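Local atomic coordinates of extracellular ligand-binding receptor (Desulfitobacterium hafniense, PDB entry 4Q6B), a protein that probably serves as the substrate-binding protein of an ABC transporter for amino acids, and holds leucine in this crystal structure. Residues Met198-Thr212 against Gly222-Asp234. Residues are numbered along the deposited sequence; the frame is centred on the assembly and turned at random. Where two conformers were deposited one is given.
Sequences MDGIFIAKTATGGGT and GIEVPLIAGNSWD. With LEU (leucine), chain B; EDO (1,2-ethanediol), chain G.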
HETATM    1  N   MSE A 198      -8.476  -6.696 -28.300  1.00 20.79           N
HETATM    2  CA  MSE A 198      -8.056  -6.650 -26.911  1.00 21.01           C
HETATM    3  C   MSE A 198      -7.120  -7.756 -26.516  1.00 20.29           C
HETATM    4  O   MSE A 198      -7.349  -8.912 -26.863  1.00 20.35           O
HETATM    5  CB  MSE A 198      -9.266  -6.735 -25.960  1.00 17.30           C
HETATM    6  CG  MSE A 198      -8.864  -6.896 -24.488  1.00 17.13           C
HETATM    7 SE   MSE A 198     -10.481  -7.183 -23.358  0.73 23.69          SE
HETATM    8  CE  MSE A 198     -10.995  -8.968 -23.984  1.00 19.85           C
ATOM      9  N   ASP A 199      -6.076  -7.410 -25.744  1.00 18.60           N
ATOM     10  CA  ASP A 199      -5.153  -8.448 -25.262  1.00 19.45           C
ATOM     11  C   ASP A 199      -4.950  -8.455 -23.758  1.00 20.37           C
ATOM     12  O   ASP A 199      -4.144  -9.230 -23.239  1.00 18.15           O
ATOM     13  CB  ASP A 199      -3.800  -8.388 -26.003  1.00 21.72           C
ATOM     14  CG  ASP A 199      -3.099  -7.054 -25.863  1.00 20.61           C
ATOM     15  OD1 ASP A 199      -2.477  -6.604 -26.869  1.00 24.56           O
ATOM     16  OD2 ASP A 199      -3.109  -6.451 -24.762  1.00 23.83           O
ATOM     17  N   GLY A 200      -5.663  -7.597 -23.040  1.00 16.00           N
ATOM     18  CA  GLY A 200      -5.550  -7.584 -21.590  1.00 18.20           C
ATOM     19  C   GLY A 200      -6.512  -6.594 -20.997  1.00 18.45           C
ATOM     20  O   GLY A 200      -6.936  -5.645 -21.675  1.00 17.50           O
ATOM     21  N   ILE A 201      -6.832  -6.793 -19.721  1.00 13.71           N
ATOM     22  CA  ILE A 201      -7.682  -5.871 -18.958  1.00 16.28           C
ATOM     23  C   ILE A 201      -6.981  -5.410 -17.692  1.00 17.63           C
ATOM     24  O   ILE A 201      -6.495  -6.250 -16.895  1.00 16.25           O
ATOM     25  CB  ILE A 201      -9.019  -6.534 -18.569  1.00 14.95           C
ATOM     26  CG1 ILE A 201      -9.767  -6.934 -19.815  1.00 17.60           C
ATOM     27  CG2 ILE A 201      -9.895  -5.554 -17.781  1.00 17.65           C
ATOM     28  CD1 ILE A 201     -10.956  -7.919 -19.576  1.00 18.28           C
ATOM     29  N   PHE A 202      -6.938  -4.090 -17.502  1.00 14.33           N
ATOM     30  CA  PHE A 202      -6.486  -3.520 -16.243  1.00 14.25           C
ATOM     31  C   PHE A 202      -7.710  -3.142 -15.403  1.00 18.57           C
ATOM     32  O   PHE A 202      -8.575  -2.385 -15.832  1.00 17.60           O
ATOM     33  CB  PHE A 202      -5.655  -2.285 -16.495  1.00 13.04           C
ATOM     34  CG  PHE A 202      -5.137  -1.666 -15.242  1.00 13.66           C
ATOM     35  CD1 PHE A 202      -4.282  -2.348 -14.421  1.00 21.45           C
ATOM     36  CD2 PHE A 202      -5.597  -0.416 -14.851  1.00 14.99           C
ATOM     37  CE1 PHE A 202      -3.834  -1.785 -13.224  1.00 24.28           C
ATOM     38  CE2 PHE A 202      -5.144   0.170 -13.660  1.00 19.12           C
ATOM     39  CZ  PHE A 202      -4.267  -0.523 -12.845  1.00 23.07           C
ATOM     40  N   ILE A 203      -7.765  -3.693 -14.202  1.00 16.95           N
ATOM     41  CA  ILE A 203      -8.858  -3.450 -13.291  1.00 18.45           C
ATOM     42  C   ILE A 203      -8.428  -2.395 -12.270  1.00 22.51           C
ATOM     43  O   ILE A 203      -7.625  -2.657 -11.397  1.00 23.10           O
ATOM     44  CB  ILE A 203      -9.221  -4.748 -12.565  1.00 19.04           C
ATOM     45  CG1 ILE A 203      -9.535  -5.850 -13.584  1.00 21.56           C
ATOM     46  CG2 ILE A 203     -10.378  -4.534 -11.607  1.00 20.70           C
ATOM     47  CD1 ILE A 203      -9.524  -7.254 -13.017  1.00 24.47           C
ATOM     48  N   ALA A 204      -9.028  -1.222 -12.379  1.00 19.32           N
ATOM     49  CA  ALA A 204      -8.724  -0.085 -11.532  1.00 22.44           C
ATOM     50  C   ALA A 204      -9.861   0.054 -10.535  1.00 27.70           C
ATOM     51  O   ALA A 204     -10.368   1.127 -10.280  1.00 37.39           O
ATOM     52  CB  ALA A 204      -8.558   1.173 -12.347  1.00 21.90           C
ATOM     53  N   LYS A 205     -10.318  -1.088 -10.077  1.00 25.94           N
ATOM     54  CA  LYS A 205     -11.311  -1.198  -9.049  1.00 22.07           C
ATOM     55  C   LYS A 205     -10.646  -1.981  -7.936  1.00 28.14           C
ATOM     56  O   LYS A 205      -9.885  -2.897  -8.194  1.00 27.48           O
ATOM     57  CB  LYS A 205     -12.507  -1.997  -9.560  1.00 24.65           C
ATOM     58  CG  LYS A 205     -13.556  -1.209 -10.308  1.00 30.84           C
ATOM     59  CD  LYS A 205     -14.942  -1.807 -10.085  1.00 29.32           C
ATOM     60  CE  LYS A 205     -15.965  -0.724  -9.801  1.00 39.72           C
ATOM     61  NZ  LYS A 205     -16.818  -0.374 -10.975  1.00 43.62           N
ATOM     62  N   THR A 206     -10.924  -1.616  -6.698  1.00 26.49           N
ATOM     63  CA  THR A 206     -10.413  -2.368  -5.564  1.00 30.24           C
ATOM     64  C   THR A 206     -11.096  -3.728  -5.487  1.00 27.08           C
ATOM     65  O   THR A 206     -12.167  -3.908  -6.028  1.00 27.43           O
ATOM     66  CB  THR A 206     -10.643  -1.632  -4.238  1.00 32.41           C
ATOM     67  OG1 THR A 206     -12.045  -1.499  -4.012  1.00 32.68           O
ATOM     68  CG2 THR A 206     -10.024  -0.270  -4.287  1.00 36.45           C
ATOM     69  N   ALA A 207     -10.436  -4.683  -4.850  1.00 26.14           N
ATOM     70  CA  ALA A 207     -10.937  -6.039  -4.780  1.00 26.39           C
ATOM     71  C   ALA A 207     -12.266  -6.094  -4.047  1.00 26.21           C
ATOM     72  O   ALA A 207     -13.189  -6.731  -4.514  1.00 25.72           O
ATOM     73  CB  ALA A 207      -9.928  -6.936  -4.092  1.00 27.44           C
ATOM     74  N   THR A 208     -12.359  -5.386  -2.924  1.00 27.46           N
ATOM     75  CA  THR A 208     -13.643  -5.316  -2.200  1.00 26.61           C
ATOM     76  C   THR A 208     -14.641  -4.329  -2.811  1.00 29.23           C
ATOM     77  O   THR A 208     -15.808  -4.331  -2.436  1.00 31.99           O
ATOM     78  CB  THR A 208     -13.493  -4.983  -0.698  1.00 33.78           C
ATOM     79  OG1 THR A 208     -12.827  -3.717  -0.546  1.00 35.23           O
ATOM     80  CG2 THR A 208     -12.723  -6.072   0.013  1.00 29.92           C
ATOM     81  N   GLY A 209     -14.199  -3.494  -3.748  1.00 33.14           N
ATOM     82  CA  GLY A 209     -15.096  -2.500  -4.328  1.00 35.20           C
ATOM     83  C   GLY A 209     -15.638  -2.927  -5.687  1.00 39.21           C
ATOM     84  O   GLY A 209     -15.684  -2.125  -6.622  1.00 42.08           O
ATOM     85  N   GLY A 210     -16.019  -4.196  -5.812  1.00 31.50           N
ATOM     86  CA  GLY A 210     -16.519  -4.688  -7.087  1.00 27.60           C
ATOM     87  C   GLY A 210     -15.524  -5.413  -7.952  1.00 25.87           C
ATOM     88  O   GLY A 210     -15.874  -5.945  -9.010  1.00 32.24           O
ATOM     89  N   GLY A 211     -14.270  -5.443  -7.532  1.00 26.92           N
ATOM     90  CA  GLY A 211     -13.250  -6.093  -8.325  1.00 26.60           C
ATOM     91  C   GLY A 211     -13.419  -7.605  -8.394  1.00 26.94           C
ATOM     92  O   GLY A 211     -13.343  -8.200  -9.460  1.00 25.27           O
ATOM     93  N   THR A 212     -13.643  -8.241  -7.259  1.00 31.73           N
ATOM     94  CA  THR A 212     -13.682  -9.699  -7.242  1.00 32.95           C
ATOM     95  C   THR A 212     -14.887 -10.224  -8.023  1.00 31.29           C
ATOM     96  O   THR A 212     -14.786 -11.241  -8.740  1.00 30.90           O
ATOM     97  CB  THR A 212     -13.714 -10.232  -5.808  1.00 32.79           C
ATOM     98  OG1 THR A 212     -14.759  -9.581  -5.082  1.00 38.70           O
ATOM     99  CG2 THR A 212     -12.404  -9.943  -5.125  1.00 30.27           C
ATOM    100  N   GLY A 222     -16.130 -16.304 -20.055  1.00 30.94           N
ATOM    101  CA  GLY A 222     -15.075 -16.971 -20.805  1.00 33.75           C
ATOM    102  C   GLY A 222     -13.983 -16.034 -21.278  1.00 29.69           C
ATOM    103  O   GLY A 222     -13.271 -16.332 -22.242  1.00 29.96           O
ATOM    104  N   ILE A 223     -13.814 -14.908 -20.591  1.00 25.90           N
ATOM    105  CA  ILE A 223     -12.805 -13.960 -21.005  1.00 25.05           C
ATOM    106  C   ILE A 223     -11.416 -14.556 -20.806  1.00 27.93           C
ATOM    107  O   ILE A 223     -11.063 -15.014 -19.706  1.00 27.45           O
ATOM    108  CB  ILE A 223     -12.965 -12.626 -20.247  1.00 24.67           C
ATOM    109  CG1 ILE A 223     -14.292 -11.984 -20.656  1.00 25.64           C
ATOM    110  CG2 ILE A 223     -11.777 -11.711 -20.514  1.00 25.82           C
ATOM    111  CD1 ILE A 223     -14.548 -10.647 -20.030  1.00 25.92           C
ATOM    112  N   GLU A 224     -10.627 -14.575 -21.880  1.00 28.97           N
ATOM    113  CA  GLU A 224      -9.410 -15.383 -21.887  1.00 37.22           C
ATOM    114  C   GLU A 224      -8.157 -14.563 -21.528  1.00 31.82           C
ATOM    115  O   GLU A 224      -7.147 -15.103 -21.042  1.00 31.72           O
ATOM    116  CB  GLU A 224      -9.263 -16.048 -23.275  1.00 38.20           C
ATOM    117  CG  GLU A 224      -8.183 -17.113 -23.372  1.00 38.82           C
ATOM    118  CD  GLU A 224      -8.638 -18.448 -22.793  1.00 41.30           C
ATOM    119  OE1 GLU A 224      -7.979 -18.937 -21.836  1.00 40.01           O
ATOM    120  OE2 GLU A 224      -9.658 -18.997 -23.288  1.00 36.35           O
ATOM    121  N   VAL A 225      -8.235 -13.249 -21.743  1.00 23.41           N
ATOM    122  CA  VAL A 225      -7.045 -12.411 -21.713  1.00 20.57           C
ATOM    123  C   VAL A 225      -6.525 -12.146 -20.307  1.00 20.97           C
ATOM    124  O   VAL A 225      -7.277 -12.295 -19.342  1.00 22.46           O
ATOM    125  CB  VAL A 225      -7.327 -11.067 -22.379  1.00 21.79           C
ATOM    126  CG1 VAL A 225      -7.860 -11.333 -23.818  1.00 21.93           C
ATOM    127  CG2 VAL A 225      -8.359 -10.277 -21.577  1.00 19.27           C
ATOM    128  N   PRO A 226      -5.225 -11.803 -20.182  1.00 19.24           N
ATOM    129  CA  PRO A 226      -4.700 -11.538 -18.837  1.00 20.14           C
ATOM    130  C   PRO A 226      -5.426 -10.432 -18.106  1.00 20.84           C
ATOM    131  O   PRO A 226      -5.814  -9.436 -18.718  1.00 20.22           O
ATOM    132  CB  PRO A 226      -3.277 -11.065 -19.115  1.00 20.86           C
ATOM    133  CG  PRO A 226      -2.860 -11.901 -20.320  1.00 21.54           C
ATOM    134  CD  PRO A 226      -4.133 -11.941 -21.176  1.00 25.95           C
ATOM    135  N   LEU A 227      -5.593 -10.607 -16.788  1.00 15.17           N
ATOM    136  CA  LEU A 227      -6.213  -9.601 -15.927  1.00 14.20           C
ATOM    137  C   LEU A 227      -5.108  -9.048 -15.022  1.00 18.23           C
ATOM    138  O   LEU A 227      -4.249  -9.813 -14.534  1.00 17.27           O
ATOM    139  CB  LEU A 227      -7.347 -10.205 -15.072  1.00 17.94           C
ATOM    140  CG  LEU A 227      -8.418 -10.998 -15.837  1.00 22.22           C
ATOM    141  CD1 LEU A 227      -9.507 -11.415 -14.877  1.00 23.21           C
ATOM    142  CD2 LEU A 227      -9.018 -10.124 -16.943  1.00 21.46           C
ATOM    143  N   ILE A 228      -5.126  -7.729 -14.845  1.00 15.32           N
ATOM    144  CA  ILE A 228      -4.095  -7.029 -14.062  1.00 19.05           C
ATOM    145  C   ILE A 228      -4.781  -6.095 -13.094  1.00 20.81           C
ATOM    146  O   ILE A 228      -5.791  -5.449 -13.447  1.00 15.97           O
ATOM    147  CB  ILE A 228      -3.160  -6.207 -15.015  1.00 14.60           C
ATOM    148  CG1 ILE A 228      -2.459  -7.133 -16.005  1.00 19.06           C
ATOM    149  CG2 ILE A 228      -2.096  -5.443 -14.206  1.00 16.53           C
ATOM    150  CD1 ILE A 228      -3.036  -7.110 -17.401  1.00 22.73           C
ATOM    151  N   ALA A 229      -4.256  -6.003 -11.867  1.00 16.53           N
ATOM    152  CA  ALA A 229      -4.869  -5.145 -10.844  1.00 17.67           C
ATOM    153  C   ALA A 229      -3.801  -4.575  -9.907  1.00 17.01           C
ATOM    154  O   ALA A 229      -2.632  -4.987  -9.946  1.00 16.37           O
ATOM    155  CB  ALA A 229      -5.908  -5.935 -10.058  1.00 17.88           C
ATOM    156  N   GLY A 230      -4.212  -3.662  -9.028  1.00 17.48           N
ATOM    157  CA  GLY A 230      -3.282  -3.032  -8.117  1.00 16.40           C
ATOM    158  C   GLY A 230      -3.294  -3.547  -6.706  1.00 20.10           C
ATOM    159  O   GLY A 230      -3.724  -4.671  -6.458  1.00 20.72           O
ATOM    160  N   ASN A 231      -2.836  -2.750  -5.741  0.60 19.01           N
ATOM    161  CA  ASN A 231      -2.454  -3.334  -4.462  0.60 20.44           C
ATOM    162  C   ASN A 231      -3.546  -3.884  -3.533  0.60 22.45           C
ATOM    163  O   ASN A 231      -3.220  -4.662  -2.608  0.60 23.19           O
ATOM    164  CB  ASN A 231      -1.570  -2.356  -3.672  0.60 24.56           C
ATOM    165  CG  ASN A 231      -2.348  -1.607  -2.618  0.60 29.73           C
ATOM    166  OD1 ASN A 231      -3.196  -0.779  -2.933  0.60 35.58           O
ATOM    167  ND2 ASN A 231      -2.090  -1.918  -1.363  0.60 34.82           N
ATOM    168  N   SER A 232      -4.811  -3.480  -3.711  1.00 21.70           N
ATOM    169  CA  SER A 232      -5.846  -4.011  -2.827  1.00 21.79           C
ATOM    170  C   SER A 232      -6.076  -5.510  -3.076  1.00 25.64           C
ATOM    171  O   SER A 232      -6.765  -6.196  -2.300  1.00 31.08           O
ATOM    172  CB  SER A 232      -7.168  -3.250  -3.026  1.00 26.94           C
ATOM    173  OG  SER A 232      -7.529  -3.290  -4.389  1.00 27.08           O
ATOM    174  N   TRP A 233      -5.501  -6.004  -4.158  1.00 20.87           N
ATOM    175  CA  TRP A 233      -5.682  -7.402  -4.566  1.00 25.91           C
ATOM    176  C   TRP A 233      -4.638  -8.323  -3.918  1.00 32.78           C
ATOM    177  O   TRP A 233      -4.744  -9.550  -4.023  1.00 35.04           O
ATOM    178  CB  TRP A 233      -5.654  -7.514  -6.078  1.00 26.69           C
ATOM    179  CG  TRP A 233      -6.849  -6.854  -6.734  1.00 22.78           C
ATOM    180  CD1 TRP A 233      -7.079  -5.512  -6.876  1.00 23.76           C
ATOM    181  CD2 TRP A 233      -7.933  -7.518  -7.376  1.00 24.40           C
ATOM    182  NE1 TRP A 233      -8.267  -5.303  -7.548  1.00 23.62           N
ATOM    183  CE2 TRP A 233      -8.808  -6.523  -7.864  1.00 23.70           C
ATOM    184  CE3 TRP A 233      -8.271  -8.861  -7.553  1.00 25.99           C
ATOM    185  CZ2 TRP A 233      -9.992  -6.837  -8.552  1.00 23.08           C
ATOM    186  CZ3 TRP A 233      -9.445  -9.163  -8.220  1.00 29.21           C
ATOM    187  CH2 TRP A 233     -10.290  -8.148  -8.709  1.00 28.61           C
ATOM    188  N   ASP A 234      -3.654  -7.738  -3.230  1.00 37.60           N
ATOM    189  CA  ASP A 234      -2.704  -8.522  -2.433  1.00 45.41           C
ATOM    190  C   ASP A 234      -3.444  -9.161  -1.249  1.00 48.97           C
ATOM    191  O   ASP A 234      -3.312 -10.362  -0.996  1.00 52.15           O
ATOM    192  CB  ASP A 234      -1.558  -7.626  -1.948  1.00 44.76           C
ATOM    193  CG  ASP A 234      -0.281  -8.409  -1.627  1.00 45.52           C
ATOM    194  OD1 ASP A 234      -0.373  -9.575  -1.169  1.00 46.23           O
ATOM    195  OD2 ASP A 234       0.816  -7.842  -1.831  1.00 36.83           O
TER
HETATM  196  N   LEU B 401      -4.438   1.142  -0.920  1.00 27.69           N
HETATM  197  CA  LEU B 401      -5.770   1.299  -0.324  1.00 26.83           C
HETATM  198  C   LEU B 401      -6.088   2.767  -0.098  1.00 22.04           C
HETATM  199  O   LEU B 401      -7.187   3.118   0.311  1.00 21.18           O
HETATM  200  CB  LEU B 401      -5.827   0.535   0.999  1.00 23.66           C
HETATM  201  CG  LEU B 401      -5.720  -0.934   0.575  1.00 28.99           C
HETATM  202  CD1 LEU B 401      -4.692  -1.657   1.393  1.00 35.42           C
HETATM  203  CD2 LEU B 401      -7.050  -1.676   0.578  1.00 26.01           C
HETATM  204  OXT LEU B 401      -5.228   3.616  -0.374  1.00 21.01           O
HETATM  205  C1  EDO G 406      -6.790  -0.067  -7.423  1.00 44.21           C
HETATM  206  O1  EDO G 406      -7.998   0.586  -6.990  1.00 50.61           O
HETATM  207  C2  EDO G 406      -5.961  -0.529  -6.235  1.00 28.16           C
HETATM  208  O2  EDO G 406      -6.392  -1.807  -5.861  1.00 26.23           O
HETATM  209  O   HOH W   1      -6.772  -2.330  -8.944  1.00 24.03           O
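I201 and L227 lie side by side and point the same way, with CB of I201 3.9 Å from CD2 of L227. CD1 of I201 reaches on to CG2 of I223, and the I201 side chain crosses V225 at about a right angle, CG1 against CG2. F214 of helix 207-221 covers I201 and I203. On the other face of the sheet, CG2 of I228 meets the ring of F202 edge-on, in its plane, 3.8 Å from CD1. With CG of F202 trans to its N (chi1 -179°), the ring turns this edge to I228; F162 stacks with it. Strands 200-204 and 227-229 run parallel, joined by helix 207-221 in a beta-alpha-beta unit of the periplasmic binding protein fold. Three backbone bonds tie the two segments: I201 N to P226 O, I228 N to I201 O, and I203 N to I228 O at 2.7 Å. Beyond the strands, the indole of W233 is held on both faces. CB of A207 makes a CH-pi contact 3.9 Å from the centroid of its five-membered ring, and CB of A229 lies against the opposite face, nearer the rim. CZ2 of W233 packs 3.3 Å from CA of G211, where a CB would clash. NE1 of W233 donates to O of K205 at 3.0 Å, nearly in the ring plane. An alanine in place of W233 would probably open a gap between A207, A229 and G211 and leave the K205 carbonyl without this donor. At the pocket edge, A207 N donates to OG of S232 at 3.3 Å. A water bridges I203 O, K205 O and G230 N. N231 and S232 line the leucine pocket.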